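Local coordinates for protein transmembrane oligosaccharyl transferase (Archaeoglobus fulgidus, PDB 3WAJ) that belongs to the STT3/AglB family and joins a helical membrane part of the GT-C clan to further domains toward its C terminus, at residues H692-Y697 with S830-K835; I696-Y701 with T801-T806; Q743-K748 with I765-Y770. All coordinates share one frame; numbering follows the deposited sequence.

Interaction 1 of 3, residues H692-Y697 with S830-K835; sequences HYRMIY and SDYPVK
The Tyr-832 ring carries Ile-696 on one face and meets Arg-694 at its edge. CG2 of Ile-696 sits 3.6 Å from the centroid of the Tyr-832 ring, a CH-pi contact offset toward the rim at CD2. Arg-694 NH2 lies near the ring plane, 3.6 Å from CE2 of Tyr-832. The guanidinium is turned 83° from the ring, and CD2 of Tyr-832 lies over one of its faces. The Arg-694 chain runs straight out to NE (chi3 -179°), which brings the guanidinium to the Tyr-832 ring and Ser-830 CB. Its charge is met by Glu-775 and Glu-855. The Tyr-832 hydroxyl hydrogen-bonds to the hydroxyl of Tyr-607. Pro-833 CG approaches the edge of the Tyr-697 ring loosely, 4.5 Å from CD2. The Val-834 methyl CG2 packs against Met-695 CE at 3.6 Å, the two side chains crossing at about a right angle. The direct backbone link is weak: Val-834 N donates to Ile-696 O over 3.4 Å. Segment 830-835, which leads into strand 835-844, thus covers strand 693-698, an outermost strand of a mixed sheet. It packs at a classic beta bulge, in which Ile-696 and Tyr-697 together pair with Ile-773 of strand 771-776.

Interaction 2 of 3, residues I696-Y701 with T801-T806; sequences IYESDY and TNQNRT
Glu-698 meets Thr-801 and Arg-805 with its carboxylate, and this is the tight part of the contact. Arg-805 grips it side-on in a salt bridge, one nitrogen to each oxygen. NE of Arg-805 reaches the syn lone pair of Glu-698 OE2 at 2.8 Å. NH2 of Arg-805 meets Glu-698 OE1 at 2.6 Å from above the carboxylate plane. A bend at chi3 (71°) places NE of Arg-805 beside the acid. Thr-801 OG1 donates to Glu-698 OE2 from the anti side, 2.6 Å away. OG1 also accepts from Gln-803 N, an ST turn within the type I turn 801-804. Tyr-701 OH adds a plain van der Waals contact, 3.8 Å from Arg-805 CD.

The more open side lies at the partly exposed Asn-802 and Gln-803, which hold the backbone of Glu-698. Its N donates almost straight to OD1 of Asn-802 at 3.1 Å. Its carbonyl O takes two amides, Asn-802 ND2 at 2.8 Å and Gln-803 NE2 at 3.1 Å. Asn-802 ND2 also lies over one face of the Tyr-697 ring.

Arg-805 has a second acid in Asp-686. Glu-698 OE1 also accepts from Gly-769 N. Segment 801-806 is the loop of a beta hairpin, joining antiparallel strands 792-800 and 806-814, and is set against the end of strand 693-698. Strand 771-776 pairs with that strand, and helix 501-513 brings Trp-509 to stack on Tyr-697.

Interaction 3 of 3, residues Q743-K748 with I765-Y770; sequences QEVLYK and IAPSGY
Lys-748 and Glu-744 of helix 740-755 meet Ala-766 and Ser-768 of the loop that follows this helix and runs back across it. The two helix residues stand one turn apart. They form a buried i to i+4 salt bridge on the side of the helix that faces the loop.

The polar contacts centre on that pair. NZ of Lys-748 lies 2.9 Å from OE1 of Glu-744, above the carboxylate plane. The same NZ donates to Ala-766 O at 2.8 Å, nearly along the C=O axis. The straight Lys-748 chain reaches out to this loop carbonyl. The other oxygen of Glu-744, OE2, lies close to Glu-615, and the two like charges may raise the affinity of one acid for a proton. Lys-748 probably offsets part of this charge.

The apolar contacts centre on Val-745. Its CG1 packs on CG2 of Ile-765 at 3.8 Å, the two side chains crossing at about a right angle. CG2 of Val-745 lies against the Ala-766 to Pro-767 peptide, 4.0 Å from Pro-767 N. Val-745 also packs on Val-720 and Ala-724 of helix 717-732, so it sits between that helix and the loop.

One water lies 2.6 Å from OE2 of Glu-744 and 2.8 Å from Gly-769 O. Beside it, Ser-768 OG donates to the syn lone pair of Glu-744 OE1 over 2.8 Å.

Strand 693-698 comes first in the chain and serves both interaction 1 and interaction 2, which share Ile-696 and Tyr-697. Helix 740-755 and the loop 765-770 follow, and interaction 3 closes a short loop between them. Strand 771-776 comes next, then the antiparallel sheet. Segment 801-806 returns to close interaction 2, and 830-835 closes the longer loop of interaction 1. Loop 3 lies within loop 2, and loop 2 within loop 1; none cross. Interactions 1 and 2 touch through Met-695 and Thr-801. Interactions 2 and 3 meet where Asp-700 O approaches Tyr-770 N. Interactions 1 and 2 tie the antiparallel sheet to the mixed sheet. Interaction 3 holds the helix to the loop leading into strand 771-776.

Interaction 1 of 3, residues H692-Y697 with S830-K835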
loop_
_atom_site.group_PDB
_atom_site.type_symbol
_atom_site.label_atom_id
_atom_site.label_comp_id
_atom_site.label_asym_id
_atom_site.label_seq_id
_atom_site.Cartn_x
_atom_site.Cartn_y
_atom_site.Cartn_z
ATOM N N HIS A 692 7.313 31.484 2.722
ATOM C CA HIS A 692 7.413 30.719 3.958
ATOM C C HIS A 692 8.016 29.334 3.765
ATOM O O HIS A 692 7.902 28.478 4.641
ATOM C CB HIS A 692 6.022 30.577 4.584
ATOM C CG HIS A 692 5.372 31.890 4.892
ATOM N ND1 HIS A 692 5.791 32.699 5.929
ATOM C CD2 HIS A 692 4.352 32.545 4.290
ATOM C CE1 HIS A 692 5.048 33.791 5.956
ATOM N NE2 HIS A 692 4.171 33.723 4.971
ATOM N N TYR A 693 8.649 29.103 2.618
ATOM C CA TYR A 693 9.260 27.800 2.340
ATOM C C TYR A 693 10.619 28.003 1.706
ATOM O O TYR A 693 10.784 28.906 0.892
ATOM C CB TYR A 693 8.358 26.967 1.411
ATOM C CG TYR A 693 7.018 26.717 2.029
ATOM C CD1 TYR A 693 6.763 25.541 2.694
ATOM C CD2 TYR A 693 6.025 27.682 1.994
ATOM C CE1 TYR A 693 5.541 25.316 3.301
ATOM C CE2 TYR A 693 4.793 27.472 2.614
ATOM C CZ TYR A 693 4.562 26.287 3.255
ATOM O OH TYR A 693 3.350 26.067 3.861
ATOM N N ARG A 694 11.593 27.175 2.082
ATOM C CA ARG A 694 12.935 27.216 1.474
ATOM C C ARG A 694 13.347 25.780 1.222
ATOM O O ARG A 694 12.947 24.880 1.973
ATOM C CB ARG A 694 13.953 27.915 2.402
ATOM C CG ARG A 694 13.992 27.376 3.845
ATOM C CD ARG A 694 15.110 28.010 4.633
ATOM N NE ARG A 694 15.217 27.526 6.011
ATOM C CZ ARG A 694 16.061 28.022 6.917
ATOM N NH1 ARG A 694 16.867 29.020 6.597
ATOM N NH2 ARG A 694 16.093 27.526 8.140
ATOM N N MET A 695 14.116 25.538 0.169
ATOM C CA MET A 695 14.635 24.197 -0.046
ATOM C C MET A 695 15.798 23.991 0.922
ATOM O O MET A 695 16.570 24.920 1.175
ATOM C CB MET A 695 15.081 24.035 -1.495
ATOM C CG MET A 695 15.738 22.699 -1.833
ATOM S SD MET A 695 15.745 22.466 -3.612
ATOM C CE MET A 695 17.187 21.496 -3.709
ATOM N N ILE A 696 15.918 22.794 1.486
ATOM C CA ILE A 696 17.037 22.528 2.389
ATOM C C ILE A 696 17.904 21.367 1.930
ATOM O O ILE A 696 19.049 21.226 2.380
ATOM C CB ILE A 696 16.578 22.293 3.833
ATOM C CG1 ILE A 696 15.634 21.097 3.910
ATOM C CG2 ILE A 696 15.919 23.537 4.386
ATOM C CD1 ILE A 696 15.128 20.821 5.322
ATOM N N TYR A 697 17.348 20.549 1.036
ATOM C CA TYR A 697 18.007 19.339 0.528
ATOM C C TYR A 697 17.297 18.814 -0.723
ATOM O O TYR A 697 16.065 18.859 -0.803
ATOM C CB TYR A 697 17.992 18.256 1.623
ATOM C CG TYR A 697 18.526 16.887 1.223
ATOM C CD1 TYR A 697 17.730 15.968 0.533
ATOM C CD2 TYR A 697 19.810 16.484 1.592
ATOM C CE1 TYR A 697 18.215 14.697 0.194
ATOM C CE2 TYR A 697 20.296 15.224 1.257
ATOM C CZ TYR A 697 19.496 14.338 0.559
ATOM O OH TYR A 697 19.977 13.097 0.227
ATOM N N SER A 830 22.403 29.427 7.623
ATOM C CA SER A 830 21.738 28.180 8.005
ATOM C C SER A 830 22.653 26.980 7.755
ATOM O O SER A 830 23.505 27.000 6.863
ATOM C CB SER A 830 20.397 28.013 7.282
ATOM O OG SER A 830 20.578 27.895 5.888
ATOM N N ASP A 831 22.495 25.934 8.555
ATOM C CA ASP A 831 23.378 24.778 8.439
ATOM C C ASP A 831 22.943 23.796 7.343
ATOM O O ASP A 831 23.465 22.688 7.229
ATOM C CB ASP A 831 23.550 24.096 9.800
ATOM C CG ASP A 831 24.473 24.882 10.731
ATOM O OD1 ASP A 831 24.723 26.078 10.458
ATOM O OD2 ASP A 831 24.954 24.305 11.730
ATOM N N TYR A 832 22.006 24.240 6.512
ATOM C CA TYR A 832 21.477 23.421 5.437
ATOM C C TYR A 832 22.378 23.437 4.195
ATOM O O TYR A 832 22.940 24.482 3.839
ATOM C CB TYR A 832 20.052 23.866 5.123
ATOM C CG TYR A 832 19.063 23.505 6.221
ATOM C CD1 TYR A 832 19.008 22.214 6.734
ATOM C CD2 TYR A 832 18.192 24.455 6.749
ATOM C CE1 TYR A 832 18.101 21.869 7.728
ATOM C CE2 TYR A 832 17.284 24.128 7.751
ATOM C CZ TYR A 832 17.239 22.834 8.239
ATOM O OH TYR A 832 16.334 22.487 9.242
ATOM N N PRO A 833 22.540 22.259 3.560
ATOM C CA PRO A 833 23.356 22.047 2.352
ATOM C C PRO A 833 22.811 22.753 1.108
ATOM O O PRO A 833 23.551 22.934 0.148
ATOM C CB PRO A 833 23.324 20.519 2.158
ATOM C CG PRO A 833 22.141 20.034 2.936
ATOM C CD PRO A 833 21.966 21.003 4.076
ATOM N N VAL A 834 21.534 23.121 1.108
ATOM C CA VAL A 834 21.025 24.007 0.068
ATOM C C VAL A 834 21.144 25.423 0.603
ATOM O O VAL A 834 20.517 25.758 1.612
ATOM C CB VAL A 834 19.553 23.715 -0.283
ATOM C CG1 VAL A 834 18.993 24.813 -1.167
ATOM C CG2 VAL A 834 19.421 22.352 -0.960
ATOM N N LYS A 835 21.962 26.250 -0.043
ATOM C CA LYS A 835 22.160 27.628 0.428
ATOM C C LYS A 835 22.139 28.684 -0.677
ATOM O O LYS A 835 22.401 28.384 -1.847
ATOM C CB LYS A 835 23.421 27.779 1.318
ATOM C CG LYS A 835 24.671 27.055 0.857
ATOM C CD LYS A 835 25.098 25.973 1.868
ATOM C CE LYS A 835 25.465 26.552 3.235
ATOM N NZ LYS A 835 25.554 25.518 4.322
HETATM O O HOH W 1 18.461 26.360 2.707
#

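Interaction 2 of 3, residues I696-Y701 with T801-T806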
loop_
_atom_site.group_PDB
_atom_site.type_symbol
_atom_site.label_atom_id
_atom_site.label_comp_id
_atom_site.label_asym_id
_atom_site.label_seq_id
_atom_site.Cartn_x
_atom_site.Cartn_y
_atom_site.Cartn_z
ATOM N N ILE A 696 15.918 22.794 1.486
ATOM C CA ILE A 696 17.037 22.528 2.389
ATOM C C ILE A 696 17.904 21.367 1.930
ATOM O O ILE A 696 19.049 21.226 2.380
ATOM C CB ILE A 696 16.578 22.293 3.833
ATOM C CG1 ILE A 696 15.634 21.097 3.910
ATOM C CG2 ILE A 696 15.919 23.537 4.386
ATOM C CD1 ILE A 696 15.128 20.821 5.322
ATOM N N TYR A 697 17.348 20.549 1.036
ATOM C CA TYR A 697 18.007 19.339 0.528
ATOM C C TYR A 697 17.297 18.814 -0.723
ATOM O O TYR A 697 16.065 18.859 -0.803
ATOM C CB TYR A 697 17.992 18.256 1.623
ATOM C CG TYR A 697 18.526 16.887 1.223
ATOM C CD1 TYR A 697 17.730 15.968 0.533
ATOM C CD2 TYR A 697 19.810 16.484 1.592
ATOM C CE1 TYR A 697 18.215 14.697 0.194
ATOM C CE2 TYR A 697 20.296 15.224 1.257
ATOM C CZ TYR A 697 19.496 14.338 0.559
ATOM O OH TYR A 697 19.977 13.097 0.227
ATOM N N GLU A 698 18.058 18.305 -1.688
ATOM C CA GLU A 698 17.481 17.467 -2.752
ATOM C C GLU A 698 18.365 16.248 -2.997
ATOM O O GLU A 698 19.564 16.267 -2.726
ATOM C CB GLU A 698 17.281 18.238 -4.068
ATOM C CG GLU A 698 18.581 18.575 -4.818
ATOM C CD GLU A 698 18.325 19.188 -6.212
ATOM O OE1 GLU A 698 17.202 19.042 -6.754
ATOM O OE2 GLU A 698 19.249 19.817 -6.783
ATOM N N SER A 699 17.759 15.180 -3.503
ATOM C CA SER A 699 18.490 13.964 -3.843
ATOM C C SER A 699 19.109 14.096 -5.212
ATOM O O SER A 699 18.954 15.111 -5.893
ATOM C CB SER A 699 17.534 12.792 -3.911
ATOM O OG SER A 699 16.586 12.987 -4.945
ATOM N N ASP A 700 19.773 13.024 -5.621
ATOM C CA ASP A 700 20.266 12.863 -6.970
ATOM C C ASP A 700 19.121 12.878 -8.009
ATOM O O ASP A 700 17.935 12.798 -7.652
ATOM C CB ASP A 700 21.026 11.542 -7.047
ATOM C CG ASP A 700 22.136 11.573 -8.069
ATOM O OD1 ASP A 700 22.143 12.509 -8.907
ATOM O OD2 ASP A 700 22.995 10.660 -8.032
ATOM N N TYR A 701 19.486 12.983 -9.286
ATOM C CA TYR A 701 18.529 13.068 -10.391
ATOM C C TYR A 701 17.766 11.763 -10.590
ATOM O O TYR A 701 18.215 10.705 -10.130
ATOM C CB TYR A 701 19.276 13.391 -11.697
ATOM C CG TYR A 701 19.838 14.794 -11.747
ATOM C CD1 TYR A 701 19.009 15.875 -12.002
ATOM C CD2 TYR A 701 21.199 15.033 -11.555
ATOM C CE1 TYR A 701 19.505 17.160 -12.049
ATOM C CE2 TYR A 701 21.713 16.330 -11.603
ATOM C CZ TYR A 701 20.851 17.381 -11.848
ATOM O OH TYR A 701 21.316 18.670 -11.908
ATOM N N THR A 801 22.064 23.889 -4.665
ATOM C CA THR A 801 21.651 22.692 -3.945
ATOM C C THR A 801 22.859 21.814 -3.669
ATOM O O THR A 801 23.906 21.975 -4.294
ATOM C CB THR A 801 20.607 21.893 -4.748
ATOM O OG1 THR A 801 21.273 21.033 -5.685
ATOM C CG2 THR A 801 19.685 22.849 -5.509
ATOM N N ASN A 802 22.700 20.856 -2.763
ATOM C CA ASN A 802 23.761 19.901 -2.458
ATOM C C ASN A 802 24.111 18.986 -3.629
ATOM O O ASN A 802 24.935 18.092 -3.486
ATOM C CB ASN A 802 23.356 19.045 -1.266
ATOM C CG ASN A 802 21.962 18.475 -1.416
ATOM O OD1 ASN A 802 20.996 19.209 -1.676
ATOM N ND2 ASN A 802 21.849 17.155 -1.293
ATOM N N GLN A 803 23.465 19.187 -4.775
ATOM C CA GLN A 803 23.806 18.461 -5.997
ATOM C C GLN A 803 24.544 19.395 -6.929
ATOM O O GLN A 803 24.734 19.081 -8.102
ATOM C CB GLN A 803 22.551 17.952 -6.707
ATOM C CG GLN A 803 21.689 17.038 -5.860
ATOM C CD GLN A 803 22.423 15.789 -5.432
ATOM O OE1 GLN A 803 23.393 15.373 -6.072
ATOM N NE2 GLN A 803 21.967 15.181 -4.345
ATOM N N ASN A 804 24.940 20.549 -6.396
ATOM C CA ASN A 804 25.629 21.581 -7.164
ATOM C C ASN A 804 24.831 21.975 -8.401
ATOM O O ASN A 804 25.363 22.043 -9.515
ATOM C CB ASN A 804 27.069 21.156 -7.503
ATOM C CG ASN A 804 27.918 20.898 -6.251
ATOM O OD1 ASN A 804 27.748 21.552 -5.219
ATOM N ND2 ASN A 804 28.826 19.929 -6.340
ATOM N N ARG A 805 23.538 22.202 -8.180
ATOM C CA ARG A 805 22.625 22.734 -9.187
ATOM C C ARG A 805 22.161 24.095 -8.706
ATOM O O ARG A 805 21.979 24.300 -7.499
ATOM C CB ARG A 805 21.421 21.810 -9.353
ATOM C CG ARG A 805 20.286 22.383 -10.191
ATOM C CD ARG A 805 19.177 21.347 -10.379
ATOM N NE ARG A 805 18.432 21.086 -9.150
ATOM C CZ ARG A 805 17.339 21.756 -8.781
ATOM N NH1 ARG A 805 16.861 22.719 -9.552
ATOM N NH2 ARG A 805 16.724 21.465 -7.639
ATOM N N THR A 806 21.984 25.032 -9.633
ATOM C CA THR A 806 21.492 26.357 -9.266
ATOM C C THR A 806 20.119 26.668 -9.862
ATOM O O THR A 806 19.706 26.083 -10.865
ATOM C CB THR A 806 22.488 27.464 -9.643
ATOM O OG1 THR A 806 22.658 27.492 -11.066
ATOM C CG2 THR A 806 23.824 27.223 -8.961
#

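Interaction 3 of 3, residues Q743-K748 with I765-Y770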
loop_
_atom_site.group_PDB
_atom_site.type_symbol
_atom_site.label_atom_id
_atom_site.label_comp_id
_atom_site.label_asym_id
_atom_site.label_seq_id
_atom_site.Cartn_x
_atom_site.Cartn_y
_atom_site.Cartn_z
ATOM N N GLN A 743 9.535 14.330 -18.473
ATOM C CA GLN A 743 8.230 14.975 -18.320
ATOM C C GLN A 743 8.365 16.314 -17.635
ATOM O O GLN A 743 7.716 17.283 -18.025
ATOM C CB GLN A 743 7.271 14.080 -17.549
ATOM C CG GLN A 743 6.988 12.772 -18.231
ATOM C CD GLN A 743 5.890 12.025 -17.533
ATOM O OE1 GLN A 743 5.146 12.613 -16.755
ATOM N NE2 GLN A 743 5.782 10.722 -17.790
ATOM N N GLU A 744 9.206 16.366 -16.607
ATOM C CA GLU A 744 9.425 17.615 -15.875
ATOM C C GLU A 744 10.074 18.669 -16.797
ATOM O O GLU A 744 9.673 19.842 -16.804
ATOM C CB GLU A 744 10.303 17.358 -14.646
ATOM C CG GLU A 744 10.960 18.613 -14.082
ATOM C CD GLU A 744 11.838 18.319 -12.864
ATOM O OE1 GLU A 744 12.952 18.887 -12.764
ATOM O OE2 GLU A 744 11.404 17.522 -11.998
ATOM N N VAL A 745 11.070 18.236 -17.576
ATOM C CA VAL A 745 11.703 19.113 -18.562
ATOM C C VAL A 745 10.645 19.666 -19.507
ATOM O O VAL A 745 10.596 20.864 -19.753
ATOM C CB VAL A 745 12.839 18.403 -19.357
ATOM C CG1 VAL A 745 13.263 19.243 -20.528
ATOM C CG2 VAL A 745 14.050 18.148 -18.450
ATOM N N LEU A 746 9.775 18.799 -20.009
ATOM C CA LEU A 746 8.719 19.259 -20.901
ATOM C C LEU A 746 7.700 20.191 -20.207
ATOM O O LEU A 746 7.248 21.180 -20.795
ATOM C CB LEU A 746 8.040 18.070 -21.583
ATOM C CG LEU A 746 8.966 17.270 -22.510
ATOM C CD1 LEU A 746 8.226 16.100 -23.179
ATOM C CD2 LEU A 746 9.586 18.191 -23.555
ATOM N N TYR A 747 7.343 19.881 -18.965
ATOM C CA TYR A 747 6.458 20.740 -18.183
ATOM C C TYR A 747 7.029 22.147 -18.115
ATOM O O TYR A 747 6.303 23.129 -18.294
ATOM C CB TYR A 747 6.360 20.224 -16.749
ATOM C CG TYR A 747 5.389 19.105 -16.527
ATOM C CD1 TYR A 747 4.888 18.369 -17.585
ATOM C CD2 TYR A 747 4.949 18.803 -15.251
ATOM C CE1 TYR A 747 3.975 17.344 -17.371
ATOM C CE2 TYR A 747 4.030 17.785 -15.025
ATOM C CZ TYR A 747 3.550 17.058 -16.087
ATOM O OH TYR A 747 2.653 16.030 -15.859
ATOM N N LYS A 748 8.333 22.231 -17.832
ATOM C CA LYS A 748 9.027 23.513 -17.721
ATOM C C LYS A 748 9.066 24.231 -19.051
ATOM O O LYS A 748 8.858 25.447 -19.123
ATOM C CB LYS A 748 10.461 23.312 -17.213
ATOM C CG LYS A 748 10.523 22.834 -15.797
ATOM C CD LYS A 748 11.954 22.631 -15.313
ATOM C CE LYS A 748 11.930 22.345 -13.812
ATOM N NZ LYS A 748 13.185 21.761 -13.293
ATOM N N ILE A 765 15.133 25.390 -17.973
ATOM C CA ILE A 765 14.770 24.122 -18.594
ATOM C C ILE A 765 15.880 23.110 -18.294
ATOM O O ILE A 765 16.921 23.101 -18.946
ATOM C CB ILE A 765 14.484 24.300 -20.098
ATOM C CG1 ILE A 765 13.296 25.250 -20.251
ATOM C CG2 ILE A 765 14.195 22.946 -20.763
ATOM C CD1 ILE A 765 12.872 25.479 -21.659
ATOM N N ALA A 766 15.648 22.292 -17.266
ATOM C CA ALA A 766 16.651 21.381 -16.710
ATOM C C ALA A 766 15.999 20.399 -15.751
ATOM O O ALA A 766 14.982 20.725 -15.129
ATOM C CB ALA A 766 17.730 22.164 -15.979
ATOM N N PRO A 767 16.593 19.199 -15.607
ATOM C CA PRO A 767 16.014 18.272 -14.638
ATOM C C PRO A 767 16.445 18.686 -13.228
ATOM O O PRO A 767 17.108 19.705 -13.084
ATOM C CB PRO A 767 16.632 16.923 -15.031
ATOM C CG PRO A 767 17.982 17.271 -15.588
ATOM C CD PRO A 767 17.773 18.630 -16.296
ATOM N N SER A 768 16.072 17.916 -12.211
ATOM C CA SER A 768 16.313 18.298 -10.821
ATOM C C SER A 768 16.212 17.035 -9.973
ATOM O O SER A 768 15.931 15.941 -10.496
ATOM C CB SER A 768 15.273 19.312 -10.368
ATOM O OG SER A 768 14.003 18.675 -10.209
ATOM N N GLY A 769 16.425 17.177 -8.669
ATOM C CA GLY A 769 16.415 16.017 -7.793
ATOM C C GLY A 769 15.064 15.317 -7.763
ATOM O O GLY A 769 13.994 15.968 -7.724
ATOM N N TYR A 770 15.117 13.986 -7.763
ATOM C CA TYR A 770 13.925 13.141 -7.634
ATOM C C TYR A 770 13.133 13.507 -6.374
ATOM O O TYR A 770 11.906 13.647 -6.413
ATOM C CB TYR A 770 14.354 11.675 -7.558
ATOM C CG TYR A 770 13.261 10.658 -7.815
ATOM C CD1 TYR A 770 13.286 9.865 -8.952
ATOM C CD2 TYR A 770 12.223 10.454 -6.901
ATOM C CE1 TYR A 770 12.306 8.909 -9.184
ATOM C CE2 TYR A 770 11.236 9.502 -7.135
ATOM C CZ TYR A 770 11.286 8.742 -8.281
ATOM O OH TYR A 770 10.323 7.805 -8.537
HETATM O O HOH W 2 12.507 16.065 -10.108
#